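Local coordinates for protein Atp-dependent DNA ligase (Psychromonas sp., PDB 4D05) that probably seals nicks in DNA at the expense of ATP, working through an enzyme-adenylate intermediate, at residues A[180-185]-A[232-237]. Residues are numbered along the deposited sequence; the frame is centred on the assembly and turned at random. Where two conformers were deposited one is given.
Sequences DAEATV and LITYRF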
ATOM      1  N   ASP A 180       9.211   5.768   0.345  0.66 12.02           N
ATOM      2  CA  ASP A 180      10.172   6.428  -0.550  0.66 11.11           C
ATOM      3  C   ASP A 180       9.585   7.800  -0.968  0.66 10.72           C
ATOM      4  O   ASP A 180       8.363   7.994  -0.965  0.66 14.01           O
ATOM      5  CB  ASP A 180      10.475   5.557  -1.789  0.66 18.34           C
ATOM      6  CG  ASP A 180      11.448   4.399  -1.501  0.66 27.69           C
ATOM      7  OD1 ASP A 180      11.944   4.271  -0.356  0.66 28.16           O
ATOM      8  OD2 ASP A 180      11.739   3.617  -2.443  0.66 31.27           O
ATOM      9  N   ALA A 181      10.446   8.761  -1.302  1.00  9.92           N
ATOM     10  CA  ALA A 181       9.992  10.031  -1.840  1.00  8.33           C
ATOM     11  C   ALA A 181      11.172  10.682  -2.554  1.00  7.34           C
ATOM     12  O   ALA A 181      12.296  10.152  -2.510  1.00  6.74           O
ATOM     13  CB  ALA A 181       9.528  10.888  -0.749  1.00  9.74           C
ATOM     14  N   GLU A 182      10.910  11.804  -3.223  1.00  8.15           N
ATOM     15  CA  GLU A 182      11.960  12.511  -3.969  1.00  6.58           C
ATOM     16  C   GLU A 182      12.414  13.825  -3.338  1.00  7.27           C
ATOM     17  O   GLU A 182      11.670  14.517  -2.627  1.00  6.62           O
ATOM     18  CB  GLU A 182      11.528  12.752  -5.433  1.00  9.45           C
ATOM     19  CG  GLU A 182      11.619  11.489  -6.321  1.00 10.96           C
ATOM     20  CD  GLU A 182      10.610  10.426  -5.939  1.00 12.59           C
ATOM     21  OE1 GLU A 182       9.400  10.692  -6.081  1.00 14.32           O
ATOM     22  OE2 GLU A 182      11.013   9.315  -5.517  1.00 12.25           O
ATOM     23  N   ALA A 183      13.661  14.173  -3.616  1.00  7.74           N
ATOM     24  CA  ALA A 183      14.231  15.429  -3.132  1.00  5.51           C
ATOM     25  C   ALA A 183      15.327  15.856  -4.077  1.00  6.31           C
ATOM     26  O   ALA A 183      15.859  15.039  -4.827  1.00  6.60           O
ATOM     27  CB  ALA A 183      14.809  15.275  -1.738  1.00  5.23           C
ATOM     28  N   THR A 184      15.701  17.131  -3.994  1.00  5.13           N
ATOM     29  CA  THR A 184      16.754  17.671  -4.843  1.00  6.29           C
ATOM     30  C   THR A 184      18.048  17.802  -4.041  1.00  5.43           C
ATOM     31  O   THR A 184      18.036  18.332  -2.934  1.00  4.92           O
ATOM     32  CB  THR A 184      16.333  19.045  -5.395  1.00  7.13           C
ATOM     33  OG1 THR A 184      15.175  18.888  -6.211  1.00  8.92           O
ATOM     34  CG2 THR A 184      17.447  19.701  -6.219  1.00  7.82           C
ATOM     35  N   VAL A 185      19.159  17.317  -4.595  1.00  3.79           N
ATOM     36  CA  VAL A 185      20.442  17.451  -3.928  1.00  3.65           C
ATOM     37  C   VAL A 185      20.859  18.919  -4.010  1.00  3.94           C
ATOM     38  O   VAL A 185      20.897  19.481  -5.107  1.00  4.92           O
ATOM     39  CB  VAL A 185      21.538  16.598  -4.606  1.00  3.98           C
ATOM     40  CG1 VAL A 185      22.881  16.783  -3.884  1.00  4.77           C
ATOM     41  CG2 VAL A 185      21.130  15.136  -4.603  1.00  5.69           C
ATOM     42  N   LEU A 232      17.572  15.125  -8.951  1.00  6.68           N
ATOM     43  CA  LEU A 232      16.414  14.640  -8.229  1.00  6.33           C
ATOM     44  C   LEU A 232      16.712  13.207  -7.838  1.00  6.40           C
ATOM     45  O   LEU A 232      17.008  12.391  -8.699  1.00  6.45           O
ATOM     46  CB  LEU A 232      15.168  14.701  -9.127  1.00  7.63           C
ATOM     47  CG  LEU A 232      13.861  14.330  -8.406  1.00  7.78           C
ATOM     48  CD1 LEU A 232      13.459  15.440  -7.447  1.00  8.74           C
ATOM     49  CD2 LEU A 232      12.734  14.004  -9.427  1.00 10.60           C
ATOM     50  N   ILE A 233      16.664  12.917  -6.538  1.00  7.14           N
ATOM     51  CA  ILE A 233      16.992  11.606  -6.026  1.00  7.57           C
ATOM     52  C   ILE A 233      15.804  11.071  -5.266  1.00  6.49           C
ATOM     53  O   ILE A 233      14.925  11.839  -4.867  1.00  6.36           O
ATOM     54  CB  ILE A 233      18.276  11.620  -5.142  1.00  6.10           C
ATOM     55  CG1 ILE A 233      18.124  12.487  -3.874  1.00  7.16           C
ATOM     56  CG2 ILE A 233      19.444  12.113  -6.005  1.00  6.23           C
ATOM     57  CD1 ILE A 233      17.485  11.792  -2.709  1.00  9.45           C
ATOM     58  N   THR A 234      15.798   9.748  -5.072  1.00  5.50           N
ATOM     59  CA  THR A 234      14.817   9.108  -4.222  1.00  6.30           C
ATOM     60  C   THR A 234      15.495   8.738  -2.917  1.00  7.42           C
ATOM     61  O   THR A 234      16.618   8.210  -2.917  1.00  7.06           O
ATOM     62  CB  THR A 234      14.277   7.840  -4.871  1.00  6.79           C
ATOM     63  OG1 THR A 234      13.504   8.203  -6.022  1.00  9.85           O
ATOM     64  CG2 THR A 234      13.382   7.081  -3.896  1.00  7.03           C
ATOM     65  N   TYR A 235      14.810   9.035  -1.816  1.00  6.05           N
ATOM     66  CA  TYR A 235      15.271   8.643  -0.498  1.00  5.05           C
ATOM     67  C   TYR A 235      14.204   7.780   0.151  1.00  6.35           C
ATOM     68  O   TYR A 235      13.045   7.808  -0.259  1.00  6.74           O
ATOM     69  CB  TYR A 235      15.604   9.850   0.362  1.00  4.56           C
ATOM     70  CG  TYR A 235      14.438  10.741   0.677  1.00  5.02           C
ATOM     71  CD1 TYR A 235      14.054  11.745  -0.204  1.00  5.15           C
ATOM     72  CD2 TYR A 235      13.742  10.597   1.857  1.00  5.75           C
ATOM     73  CE1 TYR A 235      12.967  12.579   0.080  1.00  5.08           C
ATOM     74  CE2 TYR A 235      12.665  11.414   2.159  1.00  5.72           C
ATOM     75  CZ  TYR A 235      12.269  12.398   1.262  1.00  6.07           C
ATOM     76  OH  TYR A 235      11.199  13.224   1.587  1.00  8.47           O
ATOM     77  N   ARG A 236      14.636   7.028   1.153  1.00  7.71           N
ATOM     78  CA  ARG A 236      13.797   6.090   1.862  1.00  7.20           C
ATOM     79  C   ARG A 236      13.726   6.546   3.305  1.00  7.15           C
ATOM     80  O   ARG A 236      14.687   7.131   3.828  1.00  8.30           O
ATOM     81  CB  ARG A 236      14.430   4.702   1.730  1.00  8.78           C
ATOM     82  CG  ARG A 236      13.688   3.607   2.442  1.00 11.50           C
ATOM     83  CD  ARG A 236      14.256   2.274   2.073  1.00 13.76           C
ATOM     84  NE  ARG A 236      14.177   2.021   0.633  1.00 15.63           N
ATOM     85  CZ  ARG A 236      14.651   0.916   0.057  1.00 23.84           C
ATOM     86  NH1 ARG A 236      15.236  -0.048   0.787  1.00 27.76           N
ATOM     87  NH2 ARG A 236      14.544   0.755  -1.248  1.00 25.98           N
ATOM     88  N   PHE A 237      12.568   6.358   3.947  1.00  7.71           N
ATOM     89  CA  PHE A 237      12.381   6.855   5.299  1.00  7.84           C
ATOM     90  C   PHE A 237      11.187   6.164   5.941  1.00  9.27           C
ATOM     91  O   PHE A 237      10.487   5.412   5.294  1.00 10.40           O
ATOM     92  CB  PHE A 237      12.149   8.372   5.267  1.00  8.30           C
ATOM     93  CG  PHE A 237      10.825   8.771   4.671  1.00 10.20           C
ATOM     94  CD1 PHE A 237      10.639   8.777   3.312  1.00  9.79           C
ATOM     95  CD2 PHE A 237       9.752   9.145   5.488  1.00 10.85           C
ATOM     96  CE1 PHE A 237       9.418   9.148   2.758  1.00 10.89           C
ATOM     97  CE2 PHE A 237       8.522   9.529   4.928  1.00 12.75           C
ATOM     98  CZ  PHE A 237       8.371   9.533   3.557  1.00 11.56           C
TER
HETATM   99  O   HOH W   1       9.594  14.488  -0.720  0.95 17.85           O
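The hydroxyl OG1 of Thr234 is gripped by two hydrogen bonds: it donates one to Glu182 OE2 at 2.8 Å and accepts one from Arg255 NH1 on strand 250-256. Threonine suits the place because one small branch can both donate and accept; its OG1 sits beside the backbone N (chi1 -68°), alongside the glutamate, which bends at chi2 to offer the anti lone pair of OE2. An alanine at Glu182 would remove this acceptor and the CG that lies against Leu232 CD2, and would probably leave the Thr234 hydroxyl less firmly oriented.

Between the two faces the strands run antiparallel. Ala181 pairs with Tyr235 and Ala183 with Ile233, each through two backbone bonds; the straightest, Ile233 N to Ala183 O, is 2.8 Å long with an N-H...O angle of 175°. On the face carrying both alanines, their small methyls leave room for the Tyr235 ring, which chi1 of 64° folds back over the neighbouring strand. Ala183 CB lies 3.7 Å from Tyr235 CE1, and Ala181 CB meets the phenol end. The Tyr235 hydroxyl binds Asn206 ND2 and a water that donates to Glu182 O at 2.8 Å. At the end nearer the nucleotide, Asp180 and Arg236 form a salt bridge whose hydrogen bond, Arg236 NE to Asp180 OD1, is long and weak (3.3 Å), their planar groups nearly coplanar, while Phe178 offers the arginine a cation-pi partner.

This is the pairing of first and fourth strands expected in the OB fold. The face of Asp180, Glu182 and Thr234 is mainly polar but includes Leu232; that of the alanines is mainly apolar apart from the Tyr235 hydroxyl. Backbone bonds thus set the pairing, while side-chain polar bonds contribute mostly on one face and apolar contacts mostly on the other.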